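Local structure of uronate isomerase (Caulobacter crescentus, 2Q01) at residues A169-P174 / I194-P199; G42-S47 / R420-I425. The protein interconverts D-glucuronate with D-fructuronate and D-galacturonate with D-tagaturonate, aldose-to-ketose isomerisations of the pentose and glucuronate pathway. One frame throughout, in Å; residues are numbered along the deposited sequence.

Contact 1: A169-P174 / I194-P199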
loop_
_atom_site.group_PDB
_atom_site.type_symbol
_atom_site.label_atom_id
_atom_site.label_comp_id
_atom_site.label_asym_id
_atom_site.label_seq_id
_atom_site.Cartn_x
_atom_site.Cartn_y
_atom_site.Cartn_z
ATOM N N ALA B 169 0.525 -28.881 13.470
ATOM C CA ALA B 169 0.556 -28.257 14.791
ATOM C C ALA B 169 -0.803 -27.679 15.167
ATOM O O ALA B 169 -1.470 -27.041 14.350
ATOM C CB ALA B 169 1.643 -27.179 14.865
ATOM N N THR B 170 -1.210 -27.924 16.407
ATOM C CA THR B 170 -2.397 -27.299 16.979
ATOM C C THR B 170 -1.958 -26.190 17.951
ATOM O O THR B 170 -0.765 -26.008 18.186
ATOM C CB THR B 170 -3.296 -28.340 17.680
ATOM O OG1 THR B 170 -2.700 -28.733 18.919
ATOM C CG2 THR B 170 -3.478 -29.575 16.805
ATOM N N THR B 171 -2.908 -25.444 18.509
ATOM C CA THR B 171 -2.570 -24.290 19.353
ATOM C C THR B 171 -3.313 -24.307 20.695
ATOM O O THR B 171 -4.545 -24.211 20.733
ATOM C CB THR B 171 -2.811 -22.959 18.594
ATOM O OG1 THR B 171 -2.081 -22.974 17.361
ATOM C CG2 THR B 171 -2.358 -21.770 19.408
ATOM N N GLU B 172 -2.555 -24.447 21.786
ATOM C CA GLU B 172 -3.124 -24.492 23.144
ATOM C C GLU B 172 -2.475 -23.458 24.055
ATOM O O GLU B 172 -1.329 -23.067 23.843
ATOM C CB GLU B 172 -2.972 -25.877 23.799
ATOM C CG GLU B 172 -2.820 -27.088 22.867
ATOM C CD GLU B 172 -4.089 -27.485 22.136
ATOM O OE1 GLU B 172 -4.070 -27.458 20.893
ATOM O OE2 GLU B 172 -5.093 -27.840 22.792
ATOM N N GLY B 173 -3.215 -23.019 25.068
ATOM C CA GLY B 173 -2.672 -22.157 26.112
ATOM C C GLY B 173 -2.084 -22.963 27.257
ATOM O O GLY B 173 -2.307 -24.169 27.339
ATOM N N PRO B 174 -1.345 -22.298 28.165
ATOM C CA PRO B 174 -0.699 -22.927 29.329
ATOM C C PRO B 174 -1.697 -23.424 30.372
ATOM O O PRO B 174 -1.352 -24.257 31.212
ATOM C CB PRO B 174 0.140 -21.794 29.933
ATOM C CG PRO B 174 0.096 -20.680 28.967
ATOM C CD PRO B 174 -1.108 -20.848 28.126
ATOM N N ILE B 194 1.507 -32.121 16.693
ATOM C CA ILE B 194 2.172 -31.421 17.791
ATOM C C ILE B 194 1.377 -30.193 18.223
ATOM O O ILE B 194 0.289 -29.931 17.710
ATOM C CB ILE B 194 3.637 -31.033 17.445
ATOM C CG1 ILE B 194 3.699 -30.146 16.198
ATOM C CG2 ILE B 194 4.479 -32.281 17.269
ATOM C CD1 ILE B 194 5.038 -29.470 15.994
ATOM N N THR B 195 1.930 -29.447 19.169
ATOM C CA THR B 195 1.244 -28.290 19.730
ATOM C C THR B 195 2.071 -27.007 19.587
ATOM O O THR B 195 3.212 -27.040 19.124
ATOM C CB THR B 195 0.839 -28.548 21.205
ATOM O OG1 THR B 195 0.170 -27.399 21.729
ATOM C CG2 THR B 195 2.056 -28.875 22.067
ATOM N N ALA B 196 1.468 -25.880 19.954
ATOM C CA ALA B 196 2.159 -24.596 20.008
ATOM C C ALA B 196 1.727 -23.856 21.268
ATOM O O ALA B 196 0.565 -23.934 21.666
ATOM C CB ALA B 196 1.854 -23.771 18.768
ATOM N N TYR B 197 2.670 -23.148 21.889
ATOM C CA TYR B 197 2.442 -22.449 23.155
ATOM C C TYR B 197 1.864 -21.050 22.951
ATOM O O TYR B 197 2.559 -20.154 22.477
ATOM C CB TYR B 197 3.762 -22.357 23.921
ATOM C CG TYR B 197 3.655 -21.881 25.355
ATOM C CD1 TYR B 197 3.260 -22.753 26.367
ATOM C CD2 TYR B 197 3.993 -20.574 25.707
ATOM C CE1 TYR B 197 3.181 -22.340 27.678
ATOM C CE2 TYR B 197 3.917 -20.144 27.027
ATOM C CZ TYR B 197 3.512 -21.040 28.005
ATOM O OH TYR B 197 3.422 -20.654 29.312
ATOM N N ARG B 198 0.600 -20.858 23.322
ATOM C CA ARG B 198 -0.064 -19.564 23.146
ATOM C C ARG B 198 -0.546 -18.981 24.479
ATOM O O ARG B 198 -1.697 -19.189 24.863
ATOM C CB ARG B 198 -1.239 -19.695 22.182
ATOM C CG ARG B 198 -1.709 -18.373 21.599
ATOM C CD ARG B 198 -3.158 -18.441 21.181
ATOM N NE ARG B 198 -3.601 -17.185 20.582
ATOM C CZ ARG B 198 -3.667 -16.947 19.274
ATOM N NH1 ARG B 198 -3.327 -17.885 18.395
ATOM N NH2 ARG B 198 -4.081 -15.763 18.843
ATOM N N PRO B 199 0.324 -18.222 25.174
ATOM C CA PRO B 199 0.040 -17.749 26.531
ATOM C C PRO B 199 -0.889 -16.534 26.657
ATOM O O PRO B 199 -1.052 -16.012 27.759
ATOM C CB PRO B 199 1.431 -17.423 27.075
ATOM C CG PRO B 199 2.215 -17.035 25.884
ATOM C CD PRO B 199 1.650 -17.779 24.708
#

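Contact 2: G42-S47 / R420-I425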
loop_
_atom_site.group_PDB
_atom_site.type_symbol
_atom_site.label_atom_id
_atom_site.label_comp_id
_atom_site.label_asym_id
_atom_site.label_seq_id
_atom_site.Cartn_x
_atom_site.Cartn_y
_atom_site.Cartn_z
ATOM N N GLY B 42 -1.480 -23.838 13.236
ATOM C CA GLY B 42 -2.898 -24.007 12.923
ATOM C C GLY B 42 -3.794 -24.230 14.126
ATOM O O GLY B 42 -3.319 -24.292 15.265
ATOM N N HIS B 43 -5.094 -24.374 13.860
ATOM C CA HIS B 43 -6.109 -24.421 14.914
ATOM C C HIS B 43 -7.068 -25.610 14.834
ATOM O O HIS B 43 -8.241 -25.490 15.192
ATOM C CB HIS B 43 -6.901 -23.108 14.940
ATOM C CG HIS B 43 -6.061 -21.905 15.226
ATOM N ND1 HIS B 43 -5.791 -21.471 16.507
ATOM C CD2 HIS B 43 -5.417 -21.052 14.397
ATOM C CE1 HIS B 43 -5.022 -20.399 16.453
ATOM N NE2 HIS B 43 -4.779 -20.124 15.184
ATOM N N THR B 44 -6.571 -26.757 14.380
ATOM C CA THR B 44 -7.374 -27.983 14.384
ATOM C C THR B 44 -7.455 -28.542 15.806
ATOM O O THR B 44 -6.589 -28.259 16.643
ATOM C CB THR B 44 -6.834 -29.070 13.405
ATOM O OG1 THR B 44 -5.537 -29.511 13.826
ATOM C CG2 THR B 44 -6.762 -28.540 11.967
ATOM N N ASP B 45 -8.501 -29.319 16.075
ATOM C CA ASP B 45 -8.728 -29.905 17.395
ATOM C C ASP B 45 -7.936 -31.207 17.482
ATOM O O ASP B 45 -8.159 -32.109 16.678
ATOM C CB ASP B 45 -10.226 -30.171 17.583
ATOM C CG ASP B 45 -10.631 -30.367 19.038
ATOM O OD1 ASP B 45 -11.837 -30.207 19.323
ATOM O OD2 ASP B 45 -9.784 -30.688 19.896
ATOM N N PRO B 46 -7.001 -31.304 18.453
ATOM C CA PRO B 46 -6.218 -32.529 18.689
ATOM C C PRO B 46 -7.048 -33.748 19.101
ATOM O O PRO B 46 -6.598 -34.880 18.927
ATOM C CB PRO B 46 -5.291 -32.134 19.842
ATOM C CG PRO B 46 -5.978 -30.989 20.514
ATOM C CD PRO B 46 -6.604 -30.232 19.386
ATOM N N SER B 47 -8.241 -33.512 19.642
ATOM C CA SER B 47 -9.138 -34.586 20.059
ATOM C C SER B 47 -9.702 -35.372 18.877
ATOM O O SER B 47 -10.103 -36.525 19.040
ATOM C CB SER B 47 -10.284 -34.029 20.899
ATOM O OG SER B 47 -11.228 -33.362 20.084
ATOM N N ARG B 420 -8.955 -23.903 11.071
ATOM C CA ARG B 420 -9.638 -24.947 11.827
ATOM C C ARG B 420 -10.222 -25.997 10.866
ATOM O O ARG B 420 -10.328 -27.177 11.213
ATOM C CB ARG B 420 -10.722 -24.348 12.737
ATOM C CG ARG B 420 -11.338 -25.347 13.714
ATOM C CD ARG B 420 -11.935 -24.696 14.955
ATOM N NE ARG B 420 -12.519 -25.700 15.850
ATOM C CZ ARG B 420 -11.849 -26.369 16.790
ATOM N NH1 ARG B 420 -12.480 -27.263 17.541
ATOM N NH2 ARG B 420 -10.552 -26.152 16.988
ATOM N N ALA B 421 -10.584 -25.556 9.658
ATOM C CA ALA B 421 -11.133 -26.431 8.621
ATOM C C ALA B 421 -10.070 -27.405 8.115
ATOM O O ALA B 421 -9.171 -27.035 7.359
ATOM C CB ALA B 421 -11.718 -25.608 7.473
ATOM N N PHE B 422 -10.182 -28.652 8.559
ATOM C CA PHE B 422 -9.176 -29.670 8.304
ATOM C C PHE B 422 -9.143 -30.109 6.842
ATOM O O PHE B 422 -8.068 -30.327 6.285
ATOM C CB PHE B 422 -9.412 -30.871 9.220
ATOM C CG PHE B 422 -8.455 -32.004 9.000
ATOM C CD1 PHE B 422 -7.100 -31.857 9.287
ATOM C CD2 PHE B 422 -8.911 -33.224 8.517
ATOM C CE1 PHE B 422 -6.211 -32.907 9.086
ATOM C CE2 PHE B 422 -8.031 -34.279 8.314
ATOM C CZ PHE B 422 -6.677 -34.121 8.599
ATOM N N LEU B 423 -10.321 -30.213 6.229
ATOM C CA LEU B 423 -10.454 -30.647 4.836
ATOM C C LEU B 423 -9.914 -29.652 3.813
ATOM O O LEU B 423 -9.644 -30.023 2.664
ATOM C CB LEU B 423 -11.912 -30.964 4.521
ATOM C CG LEU B 423 -12.305 -32.438 4.564
ATOM C CD1 LEU B 423 -12.383 -32.974 5.987
ATOM C CD2 LEU B 423 -13.632 -32.596 3.870
ATOM N N SER B 424 -9.762 -28.400 4.237
ATOM C CA SER B 424 -9.230 -27.343 3.385
ATOM C C SER B 424 -7.703 -27.282 3.431
ATOM O O SER B 424 -7.092 -26.526 2.682
ATOM C CB SER B 424 -9.823 -25.987 3.782
ATOM O OG SER B 424 -11.217 -25.935 3.528
ATOM N N ILE B 425 -7.088 -28.072 4.313
ATOM C CA ILE B 425 -5.618 -28.070 4.467
ATOM C C ILE B 425 -4.850 -28.382 3.168
ATOM O O ILE B 425 -4.012 -27.564 2.766
ATOM C CB ILE B 425 -5.121 -28.896 5.704
ATOM C CG1 ILE B 425 -5.465 -28.168 7.006
ATOM C CG2 ILE B 425 -3.621 -29.174 5.633
ATOM C CD1 ILE B 425 -5.031 -28.912 8.260
#

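Contact 1: A169-P174 / I194-P199
The side chains of Tyr197 and Pro174 cross at about a right angle, Pro174 CG coming obliquely against the hydroxyl end of the phenol ring, 3.6 Å from Tyr197 CZ, while Phe242 of helix 228-244 packs edge-to-face with the same ring and Tyr197 OH is hydrogen-bonded to His235. A second flat group, the guanidinium of Arg198, has the methyl Thr171 CG2 at its edge, near its plane. That methyl, Thr171 CG2, rests chiefly on the root of the arginine, 3.6 Å from Arg198 CB, and the chain, extended from CG to NE, runs on to salt bridges with Asp251 and Asp200. The third, the carboxylate of Glu172, is met from above its plane by the hydroxyl of Thr170, whose OG1 donates to Glu172 OE1 at 2.7 Å; bending at chi2 (-72°) turns the glutamate back to this donor. An alanine at Thr170 would lose this bond and the hydrogen bond between OG1 and His181, and would probably let the Glu172 carboxylate drift. The two backbones continue two neighbouring parallel strands, 165-169 and 192-194, past their C-terminal ends, the end of a TIM barrel where the active site of this superfamily characteristically lies. Ala169 and Ile194 form a parallel pair, Ala169 CB to Ile194 CG1 3.8 Å. Next to them Thr170 N donates to Ile194 O at 2.8 Å, almost straight at the hydrogen (169°) though above the carbonyl plane. Farther out is a single bridge, in which Glu172 N donates to Ala196 O nearly along the C=O axis at 3.2 Å and Arg198 N returns a bond to Glu172 O, in the carbonyl plane, at 3.0 Å. Glu172 O and Ala196 O, both acceptors, lie 3.0 Å apart with no hydrogen bond between them.

Contact 2: G42-S47 / R420-I425
With CG anti to the backbone N (chi1 -171°) and the chain extended from CG to NE, Arg420 lies along His43 to Asp45; the side chain of Asp45, whose CG is likewise anti to its own N, runs beside it and points the same way. The loop follows strand 37-39 of the TIM barrel, and His43 closes the His-X-His sequence begun by His41, a signature of the metallo-dependent hydrolase superfamily at the end of the first barrel strand. Arg420 holds the carbonyl of His43 itself. Arg420 NH2 donates to His43 O at 3.0 Å, in the plane of the carbonyl but bent at the hydrogen (135°), the acceptor lying at the guanidinium edge, tilted out of its plane. Arg420 NH1 forms a salt bridge with Asp45 OD1 at 3.5 Å, a long one, with carboxylate and guanidinium planes turned 39° apart. Beside this polar strap lies an apolar patch. The methyl Thr44 CG2 meets Ile425 CD1 tip to tip at 4.1 Å and approaches the Phe422 ring obliquely, 4.3 Å from Phe422 CD1. Leu168 of strand 165-169 touches all three side chains, while Phe49 packs edge-to-face with Phe422. The segment 420-425 thus turns into helix 425-445 against the barrel, Ile425 N bonding back to Phe422 O at 3.2 Å. Asp45 has a second role, capping the start of helix 47-51: Ser47 N reaches Asp45 OD2 from above the carboxylate plane, at 3.2 Å.

How the contacts relate
The centres of the two contacts lie about 13 Å apart, and contact 1 is nested within the long loop in the chain that contact 2 closes. Strands 37-39, 165-169 and 192-194 stand side by side in one parallel sheet, so the loops 42-47, 169-174 and 194-199 leave the same end of the barrel in that order, while 420-425 comes in from far along the chain. The contacts touch directly: Thr171 OG1 and Gly42 O, 2.8 Å apart, probably share a hydrogen bond, and Arg198 NH1 packs on His43 CE1. Loops from successive strands are thereby joined around the His-X-His sequence, consistent with an active site at this end.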